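Local coordinates for protein Lmaj004091aaa (Leishmania major, PDB 1XTP) that probably methylates the N-terminal amino group of proteins that begin with an X-Pro-Lys sequence, using S-adenosyl-L-methionine as methyl donor, at residues Glu240-Thr243 and Asp244-Pro247; Ile162-Gln165 and Trp166-Tyr170; Ala36-Thr39 and Gly40-Asp44; Ile145-Ser148 and Met149-Thr153; Arg134-Gly138 and Met139-Lys143. All blocks are in the same frame, centred on the assembly; numbering follows the deposited sequence.

Contact 1: residues Glu240-Thr243 and Asp244-Pro247; sequences EWPT and DLFP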
# COMPACT_ATOMS: atom_id res chain seq x y z
N GLU A 240 8.73 -15.73 -8.68
CA GLU A 240 9.39 -15.26 -9.89
C GLU A 240 9.74 -13.76 -9.82
O GLU A 240 9.75 -13.06 -10.83
CB GLU A 240 8.51 -15.55 -11.10
CG GLU A 240 9.30 -15.68 -12.39
CD GLU A 240 8.41 -15.96 -13.59
OE1 GLU A 240 7.37 -16.62 -13.43
OE2 GLU A 240 8.75 -15.49 -14.69
N TRP A 241 10.01 -13.28 -8.60
CA TRP A 241 10.34 -11.88 -8.38
C TRP A 241 11.86 -11.72 -8.51
O TRP A 241 12.59 -12.57 -7.99
CB TRP A 241 9.85 -11.44 -7.00
CG TRP A 241 9.78 -9.96 -6.84
CD1 TRP A 241 10.43 -9.22 -5.91
CD2 TRP A 241 8.99 -9.05 -7.61
NE1 TRP A 241 10.12 -7.89 -6.07
CE2 TRP A 241 9.24 -7.76 -7.11
CE3 TRP A 241 8.12 -9.20 -8.70
CZ2 TRP A 241 8.64 -6.61 -7.65
CZ3 TRP A 241 7.52 -8.07 -9.23
CH2 TRP A 241 7.79 -6.79 -8.71
N PRO A 242 12.33 -10.68 -9.24
CA PRO A 242 13.77 -10.48 -9.38
C PRO A 242 14.47 -10.43 -8.03
O PRO A 242 14.02 -9.79 -7.10
CB PRO A 242 13.89 -9.13 -10.10
CG PRO A 242 12.60 -8.97 -10.81
CD PRO A 242 11.56 -9.66 -9.97
N THR A 243 15.60 -11.11 -7.98
CA THR A 243 16.26 -11.47 -6.74
C THR A 243 16.93 -10.27 -6.08
O THR A 243 17.10 -10.22 -4.87
CB THR A 243 17.26 -12.60 -7.03
OG1 THR A 243 17.54 -13.30 -5.83
CG2 THR A 243 18.54 -12.07 -7.64
N ASP A 244 17.27 -9.29 -6.91
CA ASP A 244 17.90 -8.05 -6.47
C ASP A 244 16.94 -7.04 -5.86
O ASP A 244 17.38 -6.07 -5.26
CB ASP A 244 18.62 -7.39 -7.66
CG ASP A 244 17.69 -7.14 -8.86
OD1 ASP A 244 16.64 -7.82 -8.96
OD2 ASP A 244 18.02 -6.29 -9.71
N LEU A 245 15.63 -7.24 -6.04
CA LEU A 245 14.66 -6.32 -5.46
C LEU A 245 14.24 -6.77 -4.07
O LEU A 245 14.44 -7.92 -3.70
CB LEU A 245 13.43 -6.23 -6.36
CG LEU A 245 13.70 -5.89 -7.83
CD1 LEU A 245 12.42 -6.02 -8.62
CD2 LEU A 245 14.28 -4.49 -7.96
N PHE A 246 13.66 -5.87 -3.30
CA PHE A 246 13.00 -6.28 -2.05
C PHE A 246 11.96 -7.35 -2.37
O PHE A 246 11.23 -7.22 -3.35
CB PHE A 246 12.24 -5.12 -1.41
CG PHE A 246 13.08 -4.22 -0.59
CD1 PHE A 246 13.35 -4.52 0.73
CD2 PHE A 246 13.57 -3.01 -1.11
CE1 PHE A 246 14.11 -3.67 1.51
CE2 PHE A 246 14.32 -2.15 -0.33
CZ PHE A 246 14.59 -2.48 0.98
N PRO A 247 11.88 -8.40 -1.55
CA PRO A 247 10.76 -9.31 -1.70
C PRO A 247 9.41 -8.57 -1.67
O PRO A 247 9.25 -7.55 -0.97
CB PRO A 247 10.90 -10.24 -0.49
CG PRO A 247 12.37 -10.22 -0.19
CD PRO A 247 12.81 -8.83 -0.49
O HOH W 1 13.58 -10.30 -4.40
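Pro242 and Leu245 are the end residues of a type I beta turn, closed by the backbone bond from Leu245 N to Pro242 O at 3.2 Å. A water bridges the turn by donating to Pro242 O and to Leu245 O, so Pro242 O is gripped twice. Beyond the turn the chain doubles back, and Trp241 comes to lie across from Pro247 with 7.2 Å between their CA atoms.

The side chains pack on the inner side of this bend. Leu245 CD1 is the shared point: it sits 3.7 Å from Pro242 CG and also lies over one face of the Trp241 indole, 3.6 Å above the plane and offset toward the rim. Pro242 CD covers the same ring at a similar height, likewise near its rim. With chi1 at -163° the Trp241 ring is swung away from its own backbone N, which brings the pyrrole edge to the returning chain. There NE1 points at Phe246 O, 3.0 Å away and close to the ring plane, but the N-H is poorly aligned and the hydrogen bond is weak. Asp244 OD1 rests 3.3 Å from Pro242 CB, within the turn.

The bend belongs to the loop between strands 232-237 and 248-253; its indole is also touched by Val77 of helix 75-87 and by Val74 in the loop just before that helix. The chemistry is that of a small apolar patch held at the surface: carbon contacts and a water-bridged turn carry the bend, while the weak indole bond probably adds mainly orientation to the ring.

Contact 2: residues Ile162-Gln165 and Trp166-Tyr170; sequences IVIQ and WTAIY. With SAI (S-adenosyl-L-homoselenocysteine), chain B.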
# COMPACT_ATOMS: atom_id res chain seq x y z
N ILE A 162 -10.25 -4.33 -1.48
CA ILE A 162 -9.59 -3.05 -1.27
C ILE A 162 -8.09 -3.27 -1.45
O ILE A 162 -7.44 -3.92 -0.64
CB ILE A 162 -9.89 -2.45 0.12
CG1 ILE A 162 -11.39 -2.24 0.29
CG2 ILE A 162 -9.11 -1.14 0.33
CD1 ILE A 162 -11.80 -1.73 1.65
N VAL A 163 -7.59 -2.73 -2.55
CA VAL A 163 -6.22 -2.91 -2.97
C VAL A 163 -5.29 -1.81 -2.40
O VAL A 163 -5.53 -0.64 -2.61
CB VAL A 163 -6.15 -2.91 -4.52
CG1 VAL A 163 -4.72 -3.04 -4.99
CG2 VAL A 163 -7.00 -4.05 -5.05
N ILE A 164 -4.25 -2.21 -1.68
CA ILE A 164 -3.24 -1.28 -1.18
C ILE A 164 -1.87 -1.84 -1.60
O ILE A 164 -1.29 -2.68 -0.92
CB ILE A 164 -3.34 -1.10 0.36
CG1 ILE A 164 -4.79 -0.85 0.83
CG2 ILE A 164 -2.43 0.06 0.83
CD1 ILE A 164 -4.95 -0.77 2.34
N GLN A 165 -1.37 -1.38 -2.73
CA GLN A 165 -0.14 -1.90 -3.29
C GLN A 165 0.84 -0.79 -3.53
O GLN A 165 0.51 0.19 -4.21
CB GLN A 165 -0.40 -2.63 -4.61
CG GLN A 165 0.91 -3.01 -5.33
CD GLN A 165 0.76 -4.17 -6.31
OE1 GLN A 165 -0.33 -4.71 -6.51
NE2 GLN A 165 1.88 -4.56 -6.94
N TRP A 166 2.05 -0.96 -3.00
CA TRP A 166 3.16 -0.01 -3.20
C TRP A 166 2.79 1.44 -2.78
O TRP A 166 3.24 2.41 -3.37
CB TRP A 166 3.69 -0.10 -4.64
CG TRP A 166 4.57 -1.33 -4.88
CD1 TRP A 166 5.43 -1.91 -4.00
CD2 TRP A 166 4.66 -2.09 -6.09
NE1 TRP A 166 6.04 -3.00 -4.57
CE2 TRP A 166 5.59 -3.13 -5.86
CE3 TRP A 166 4.04 -2.00 -7.34
CZ2 TRP A 166 5.92 -4.07 -6.83
CZ3 TRP A 166 4.37 -2.95 -8.31
CH2 TRP A 166 5.30 -3.97 -8.05
N THR A 167 1.98 1.55 -1.74
CA THR A 167 1.48 2.85 -1.32
C THR A 167 1.45 2.99 0.21
O THR A 167 1.61 4.08 0.73
CB THR A 167 0.11 3.16 -2.01
OG1 THR A 167 -0.19 4.56 -1.94
CG2 THR A 167 -1.02 2.32 -1.42
N ALA A 168 1.30 1.90 0.95
CA ALA A 168 1.27 2.04 2.41
C ALA A 168 2.65 2.42 2.99
O ALA A 168 2.75 2.70 4.18
CB ALA A 168 0.73 0.81 3.04
N ILE A 169 3.68 2.41 2.16
CA ILE A 169 4.99 2.94 2.52
C ILE A 169 4.98 4.43 2.87
O ILE A 169 5.86 4.90 3.60
CB ILE A 169 6.05 2.68 1.40
CG1 ILE A 169 5.66 3.37 0.08
CG2 ILE A 169 6.22 1.17 1.15
CD1 ILE A 169 6.78 3.42 -0.95
N TYR A 170 3.97 5.16 2.38
CA TYR A 170 3.83 6.60 2.61
C TYR A 170 3.08 6.95 3.89
O TYR A 170 3.13 8.09 4.34
CB TYR A 170 3.15 7.26 1.40
CG TYR A 170 3.96 7.06 0.16
CD1 TYR A 170 5.20 7.66 0.03
CD2 TYR A 170 3.53 6.22 -0.87
CE1 TYR A 170 5.98 7.47 -1.09
CE2 TYR A 170 4.29 6.03 -2.02
CZ TYR A 170 5.53 6.65 -2.11
OH TYR A 170 6.34 6.48 -3.20
N SAI B . -0.71 1.40 -6.65
CA SAI B . -0.31 1.80 -8.03
CB SAI B . 0.66 2.97 -7.97
CG SAI B . 1.97 2.72 -7.25
SE SAI B . 3.06 4.36 -7.30
C SAI B . 0.40 0.69 -8.80
O SAI B . 0.88 -0.27 -8.20
OXT SAI B . 0.53 0.76 -10.02
C5' SAI B . 2.53 5.04 -5.52
C4' SAI B . 1.28 5.92 -5.56
O4' SAI B . 0.95 6.25 -4.24
C3' SAI B . 1.46 7.25 -6.28
O3' SAI B . 0.44 7.43 -7.23
C2' SAI B . 1.35 8.33 -5.23
O2' SAI B . 0.75 9.52 -5.71
C1' SAI B . 0.48 7.59 -4.24
N9 SAI B . 0.53 8.11 -2.88
C8 SAI B . 1.59 8.73 -2.26
N7 SAI B . 1.22 9.04 -1.02
C5 SAI B . -0.07 8.61 -0.83
C6 SAI B . -0.93 8.67 0.26
N6 SAI B . -0.52 9.24 1.40
N1 SAI B . -2.21 8.14 0.15
C2 SAI B . -2.64 7.57 -1.04
N3 SAI B . -1.77 7.51 -2.11
C4 SAI B . -0.51 8.02 -2.00
O HOH W 2 0.98 -0.64 -0.10
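Gln165 lays its amide nitrogen over the six-membered part of the Trp166 indole, with NE2 3.2 Å above the ring plane and displaced toward the rim. The two side chains run alongside each other in the same direction, and their amide and ring planes are 61° apart, so this is not a parallel stack. An extended Gln165 chain, starting with CG anti to the backbone N (chi1 171°), carries the amide out to the ring. Asp78 OD1 takes a hydrogen bond from NE2, and Asn198 OD1 takes one from Trp166 NE1, which fixes both polar ends.

On the other side of the chain Ile164 CG2 presses on Thr167 CG2 at 3.5 Å, tighter than usual for two carbons, and rests less closely on Ala168 CB. A water accepts from Ala168 N at 2.8 Å and donates weakly to Ile164 O, bridging the bend where the strand gives way to the loop.

The same bend serves the ligand S-adenosyl-L-homoselenocysteine. Its amino N donates to Gln165 O at 3.0 Å, Thr167 OG1 donates to the ribose O4' at 3.1 Å, and one face of the Tyr170 ring lies against C8 of the adenine. Cofactor contacts from the loop following strand 159-165, the fourth in the 3-2-1-4-5-7-6 sheet, are typical of the Rossmann-like class I methyltransferase fold.

Contact 3: residues Ala36-Thr39 and Gly40-Asp44; sequences AELT and GDLYD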
# COMPACT_ATOMS: atom_id res chain seq x y z
N ALA A 36 11.55 11.87 15.12
CA ALA A 36 12.46 12.61 14.22
C ALA A 36 11.76 13.05 12.93
O ALA A 36 11.97 14.16 12.44
CB ALA A 36 13.69 11.76 13.89
N GLU A 37 10.93 12.18 12.39
CA GLU A 37 10.39 12.38 11.06
C GLU A 37 9.06 13.13 11.01
O GLU A 37 8.68 13.62 9.94
CB GLU A 37 10.22 11.02 10.37
CG GLU A 37 11.52 10.38 9.96
CD GLU A 37 12.19 11.06 8.76
OE1 GLU A 37 11.47 11.52 7.83
OE2 GLU A 37 13.44 11.12 8.73
N LEU A 38 8.31 13.17 12.12
CA LEU A 38 6.94 13.72 12.10
C LEU A 38 6.85 15.09 12.76
O LEU A 38 5.92 15.38 13.47
CB LEU A 38 5.95 12.76 12.77
CG LEU A 38 5.84 11.36 12.17
CD1 LEU A 38 4.68 10.64 12.77
CD2 LEU A 38 5.72 11.40 10.65
N THR A 39 7.80 15.95 12.46
CA THR A 39 7.81 17.31 12.98
C THR A 39 7.03 18.26 12.06
O THR A 39 6.89 18.05 10.85
CB THR A 39 9.24 17.83 13.10
OG1 THR A 39 9.88 17.79 11.81
CG2 THR A 39 10.05 16.98 14.08
N GLY A 40 6.51 19.32 12.67
CA GLY A 40 5.86 20.40 11.94
C GLY A 40 4.57 20.02 11.26
O GLY A 40 3.92 19.04 11.63
N ASP A 41 4.22 20.80 10.25
CA ASP A 41 3.08 20.52 9.40
C ASP A 41 3.44 19.35 8.46
O ASP A 41 4.28 19.49 7.58
CB ASP A 41 2.71 21.79 8.62
CG ASP A 41 1.78 21.51 7.45
OD1 ASP A 41 1.05 20.48 7.44
OD2 ASP A 41 1.79 22.37 6.52
N LEU A 42 2.77 18.22 8.65
CA LEU A 42 3.11 17.00 7.91
C LEU A 42 2.95 17.12 6.40
O LEU A 42 3.55 16.33 5.64
CB LEU A 42 2.28 15.82 8.41
CG LEU A 42 2.63 15.31 9.81
CD1 LEU A 42 2.00 13.95 9.98
CD2 LEU A 42 4.12 15.19 10.06
N TYR A 43 2.15 18.09 5.98
CA TYR A 43 1.85 18.35 4.57
C TYR A 43 2.66 19.49 3.96
O TYR A 43 2.44 19.86 2.81
CB TYR A 43 0.32 18.57 4.39
CG TYR A 43 -0.44 17.30 4.72
CD1 TYR A 43 -0.53 16.25 3.81
CD2 TYR A 43 -1.03 17.12 5.99
CE1 TYR A 43 -1.20 15.08 4.12
CE2 TYR A 43 -1.70 15.94 6.30
CZ TYR A 43 -1.77 14.93 5.37
OH TYR A 43 -2.44 13.78 5.68
N ASP A 44 3.61 20.04 4.72
CA ASP A 44 4.57 20.98 4.16
C ASP A 44 5.41 20.23 3.10
O ASP A 44 5.93 19.17 3.39
CB ASP A 44 5.46 21.58 5.25
CG ASP A 44 6.38 22.66 4.71
OD1 ASP A 44 7.38 22.34 4.04
OD2 ASP A 44 6.09 23.84 4.95
O HOH W 3 3.41 17.54 13.77
O HOH W 4 6.85 19.99 8.27
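After helix 30-37 the chain leaves helical geometry at Leu38 and swings round, so that the CA atoms of Leu38 and Leu42 come within 6.6 Å. Contact is made by one branch of Leu42: its CD2 methyl comes to 3.8 Å from Leu38 CA and 4.1 Å from Leu38 CB. The two leucines meet at a slant, and the methyl of Leu42 leans on the start of the Leu38 side chain and its backbone. Trp49 packs on Leu38, and Tyr50 on Leu42, so helix 49-58 touches both.

Between the two leucines the bend passes through Thr39 and Gly40. Gly40 has a positive phi, a conformation that favours glycine. No direct hydrogen bond joins 36-39 to 40-44; water does the work instead. One water donates to Thr39 O and Asp41 O, the latter at 2.7 Å, while another donates to Gly40 O and more weakly to Leu38 O.

Past the bend, Asp41 CG points away from its own backbone N (chi1 165°), and OD1 accepts from Tyr43 N at 3.0 Å. The amide meets the oxygen from above the carboxylate plane. Asp44 N in turn bonds to Asp41 O, closing a type I beta turn. The side-chain bond defines an Asx turn, here overlapping the beta turn of 41-44 in the surface connection between helices 30-37 and 49-58.

Contact 4: residues Ile145-Ser148 and Met149-Thr153; sequences ILAS and METAT. With SAI (S-adenosyl-L-homoselenocysteine), chain B.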
# COMPACT_ATOMS: atom_id res chain seq x y z
N ILE A 145 -11.42 9.32 -6.78
CA ILE A 145 -11.34 10.05 -5.54
C ILE A 145 -9.96 10.70 -5.38
O ILE A 145 -8.96 10.01 -5.26
CB ILE A 145 -11.67 9.15 -4.32
CG1 ILE A 145 -12.98 8.39 -4.55
CG2 ILE A 145 -11.81 9.98 -3.04
CD1 ILE A 145 -13.10 7.16 -3.75
N LEU A 146 -9.93 12.03 -5.39
CA LEU A 146 -8.70 12.78 -5.23
C LEU A 146 -8.49 12.98 -3.74
O LEU A 146 -8.96 13.95 -3.16
CB LEU A 146 -8.77 14.12 -5.97
CG LEU A 146 -7.48 14.94 -5.99
CD1 LEU A 146 -6.46 14.33 -6.93
CD2 LEU A 146 -7.77 16.37 -6.38
N ALA A 147 -7.77 12.05 -3.13
CA ALA A 147 -7.48 12.13 -1.72
C ALA A 147 -6.31 11.23 -1.37
O ALA A 147 -6.01 10.29 -2.11
CB ALA A 147 -8.72 11.74 -0.91
N SER A 148 -5.64 11.53 -0.27
CA SER A 148 -4.70 10.59 0.34
C SER A 148 -5.49 9.59 1.17
O SER A 148 -6.62 9.86 1.57
CB SER A 148 -3.70 11.33 1.20
OG SER A 148 -3.01 12.33 0.46
N MSE A 149 -4.88 8.44 1.43
CA MSE A 149 -5.51 7.38 2.20
C MSE A 149 -5.87 7.89 3.58
O MSE A 149 -6.98 7.62 4.07
CB MSE A 149 -4.59 6.16 2.33
CG MSE A 149 -4.49 5.28 1.08
SE MSE A 149 -3.16 3.85 1.29
CE MSE A 149 -1.49 4.95 1.18
N GLU A 150 -4.95 8.63 4.18
CA GLU A 150 -5.08 9.06 5.56
C GLU A 150 -6.10 10.20 5.78
O GLU A 150 -6.41 10.55 6.92
CB GLU A 150 -3.71 9.43 6.17
CG GLU A 150 -3.10 10.80 5.76
CD GLU A 150 -2.41 10.79 4.40
OE1 GLU A 150 -2.33 9.72 3.76
OE2 GLU A 150 -1.95 11.87 3.95
N THR A 151 -6.62 10.74 4.68
CA THR A 151 -7.69 11.76 4.71
C THR A 151 -9.01 11.31 4.07
O THR A 151 -9.96 12.09 4.00
CB THR A 151 -7.22 13.01 3.97
OG1 THR A 151 -6.99 12.68 2.59
CG2 THR A 151 -5.94 13.55 4.60
N ALA A 152 -9.05 10.07 3.60
CA ALA A 152 -10.21 9.56 2.88
C ALA A 152 -11.26 9.01 3.82
O ALA A 152 -10.93 8.38 4.83
CB ALA A 152 -9.78 8.48 1.92
N THR A 153 -12.53 9.25 3.50
CA THR A 153 -13.64 8.62 4.22
C THR A 153 -14.31 7.62 3.30
O THR A 153 -14.76 7.96 2.20
CB THR A 153 -14.64 9.67 4.68
OG1 THR A 153 -14.02 10.46 5.69
CG2 THR A 153 -15.89 9.04 5.27
N SAI B . -0.71 1.40 -6.65
CA SAI B . -0.31 1.80 -8.03
CB SAI B . 0.66 2.97 -7.97
CG SAI B . 1.97 2.72 -7.25
SE SAI B . 3.06 4.36 -7.30
C SAI B . 0.40 0.69 -8.80
O SAI B . 0.88 -0.27 -8.20
OXT SAI B . 0.53 0.76 -10.02
C5' SAI B . 2.53 5.04 -5.52
C4' SAI B . 1.28 5.92 -5.56
O4' SAI B . 0.95 6.25 -4.24
C3' SAI B . 1.46 7.25 -6.28
O3' SAI B . 0.44 7.43 -7.23
C2' SAI B . 1.35 8.33 -5.23
O2' SAI B . 0.75 9.52 -5.71
C1' SAI B . 0.48 7.59 -4.24
N9 SAI B . 0.53 8.11 -2.88
C8 SAI B . 1.59 8.73 -2.26
N7 SAI B . 1.22 9.04 -1.02
C5 SAI B . -0.07 8.61 -0.83
C6 SAI B . -0.93 8.67 0.26
N6 SAI B . -0.52 9.24 1.40
N1 SAI B . -2.21 8.14 0.15
C2 SAI B . -2.64 7.57 -1.04
N3 SAI B . -1.77 7.51 -2.11
C4 SAI B . -0.51 8.02 -2.00
O HOH W 5 -0.56 12.21 1.63
O HOH W 6 -5.42 14.18 1.38
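Ser148 is packed closely by the short 3-10 segment 149-151, and above all by the carboxylate of Glu150. Glu150 bends back at chi2 (-81°), bringing OE1 and OE2 each to 3.3 Å from Ser148 CB. OE1 thereby faces the adenine of S-adenosyl-L-homoselenocysteine and accepts from N6 at 3.0 Å, nearly straight at 170°. A water joins Ser148 OG to Glu150 OE2, which Tyr43 OH also reaches, so this oxygen is held from two quarters while OE1 binds N6. Beside the carboxylate Met149 N, equally straight, donates to adenine N1. The selenomethionine side chain of Met149 folds round at chi3, setting CE 3.4 Å from N1. Ser148 O receives Thr151 N at 3.2 Å.

The other side is looser and wetter. Ala147 CB and Ala152 CB stand 4.4 Å apart, and a second water, which accepts from Ser148 N, also lies close to Thr151 OG1. A backbone amide to N1 and a carboxylate to N6, placed after strand 141-146, form the adenine-recognition end of a class I methyltransferase cofactor pocket.

Contact 5: residues Arg134-Gly138 and Met139-Lys143; sequences RELAG and MPVGK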
# COMPACT_ATOMS: atom_id res chain seq x y z
N ARG A 134 -8.19 9.00 -18.23
CA ARG A 134 -7.97 8.78 -19.66
C ARG A 134 -7.64 7.32 -19.99
O ARG A 134 -8.11 6.78 -20.97
CB ARG A 134 -6.84 9.66 -20.18
CG ARG A 134 -7.16 11.14 -20.09
CD ARG A 134 -6.10 11.99 -20.80
NE ARG A 134 -4.96 12.29 -19.93
CZ ARG A 134 -4.98 13.19 -18.94
NH1 ARG A 134 -6.08 13.90 -18.67
NH2 ARG A 134 -3.88 13.38 -18.21
N GLU A 135 -6.84 6.69 -19.15
CA GLU A 135 -6.41 5.34 -19.42
C GLU A 135 -7.56 4.36 -19.17
O GLU A 135 -7.60 3.28 -19.76
CB GLU A 135 -5.16 4.99 -18.61
CG GLU A 135 -3.85 5.22 -19.37
CD GLU A 135 -3.55 4.06 -20.31
OE1 GLU A 135 -3.39 2.93 -19.81
OE2 GLU A 135 -3.48 4.27 -21.55
N LEU A 136 -8.52 4.77 -18.35
CA LEU A 136 -9.63 3.92 -17.98
C LEU A 136 -10.93 4.27 -18.71
O LEU A 136 -11.99 3.80 -18.32
CB LEU A 136 -9.84 3.97 -16.47
CG LEU A 136 -8.70 3.40 -15.63
CD1 LEU A 136 -8.98 3.68 -14.18
CD2 LEU A 136 -8.56 1.91 -15.82
N ALA A 137 -10.85 5.05 -19.78
CA ALA A 137 -12.06 5.47 -20.48
C ALA A 137 -12.80 4.28 -21.10
O ALA A 137 -12.20 3.43 -21.75
CB ALA A 137 -11.72 6.49 -21.53
N GLY A 138 -14.11 4.22 -20.88
CA GLY A 138 -14.95 3.10 -21.34
C GLY A 138 -14.73 1.77 -20.63
O GLY A 138 -14.88 0.69 -21.24
N MSE A 139 -14.37 1.82 -19.35
CA MSE A 139 -14.15 0.62 -18.57
C MSE A 139 -15.06 0.66 -17.34
O MSE A 139 -15.55 1.76 -16.98
CB MSE A 139 -12.68 0.51 -18.18
CG MSE A 139 -11.77 0.57 -19.35
SE MSE A 139 -9.93 0.05 -18.97
CE MSE A 139 -10.19 -1.88 -18.75
N PRO A 140 -15.32 -0.51 -16.71
CA PRO A 140 -16.21 -0.56 -15.53
C PRO A 140 -15.64 0.11 -14.27
O PRO A 140 -15.43 -0.54 -13.24
CB PRO A 140 -16.43 -2.06 -15.32
CG PRO A 140 -15.30 -2.72 -15.98
CD PRO A 140 -14.86 -1.85 -17.10
N VAL A 141 -15.41 1.40 -14.37
CA VAL A 141 -14.83 2.18 -13.27
C VAL A 141 -15.91 3.11 -12.72
O VAL A 141 -16.79 3.55 -13.47
CB VAL A 141 -13.56 2.92 -13.76
CG1 VAL A 141 -13.00 3.87 -12.69
CG2 VAL A 141 -12.52 1.91 -14.17
N GLY A 142 -15.85 3.37 -11.42
CA GLY A 142 -16.85 4.20 -10.74
C GLY A 142 -16.31 5.58 -10.43
O GLY A 142 -16.17 6.42 -11.32
N LYS A 143 -15.96 5.80 -9.17
CA LYS A 143 -15.52 7.10 -8.68
C LYS A 143 -14.01 7.25 -8.79
O LYS A 143 -13.26 6.28 -8.62
CB LYS A 143 -15.92 7.28 -7.21
CG LYS A 143 -17.39 7.00 -6.91
CD LYS A 143 -17.68 6.99 -5.40
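Leu136 bridges two neighbours in the beta-alpha-beta unit formed by strand 118-123, helix 126-135 and strand 141-146, part of the Rossmann-like methyltransferase fold. It is the first residue past the helix, and its side chain can be followed outward from the backbone. CB already meets Val141 CG2 at 4.1 Å. At CG, which stands anti to the carbonyl carbon (chi1 -65°), the chain forks toward different partners. CD1 touches the same Val141 CG2 methyl at 4.0 Å, while CD2 turns to the selenium of Met139, a selenomethionine, at 3.9 Å. The two branches thus divide the contact between the new strand and the turn. Leu136 crosses each of these side chains at about a right angle. Leu121 of strand 118-123 lies against both Leu136 and Val141, extending the apolar packing into the sheet.

With CG anti to the carbonyl carbon and chi2 near-extended (-167°), Met139 sets its selenium beside Leu136; the bend at chi3 turns only CE. The selenium of Met139 also passes within 4.1 Å of Glu135 O. Its CB and CG each lie 3.4 Å from Leu136 O.

The backbone between helix and strand is a type II beta turn from Leu136 to Met139, with Gly138 at a positive phi. Its closing bond is weak: Met139 N is poorly aligned with the oxygen. The chain then tightens again around Pro140, the centre of an inverse gamma turn, where Val141 N bonds to Met139 O over just 2.6 Å.

Contact 2, close to the centre of the chain, is the buried member of the set; contact 4 is partly buried, and contacts 1, 3 and 5 are surface bends. Contacts 2 and 4 follow different strands of one sheet, share the ligand, and touch through Met149, whose CE lies 3.3 Å from Thr167 O. Contacts 4 and 5 use opposite ends of strand 141-146, one polar and ligand-facing, the other apolar. Contact 3 reaches contact 4 through Tyr43 and contact 1 reaches contact 2 where the Trp241 and Trp166 rings pack. Backbone-bridging water occurs in contacts 1, 2 and 3; what sets contacts 2 and 4 apart is that their polar groups bind the ligand.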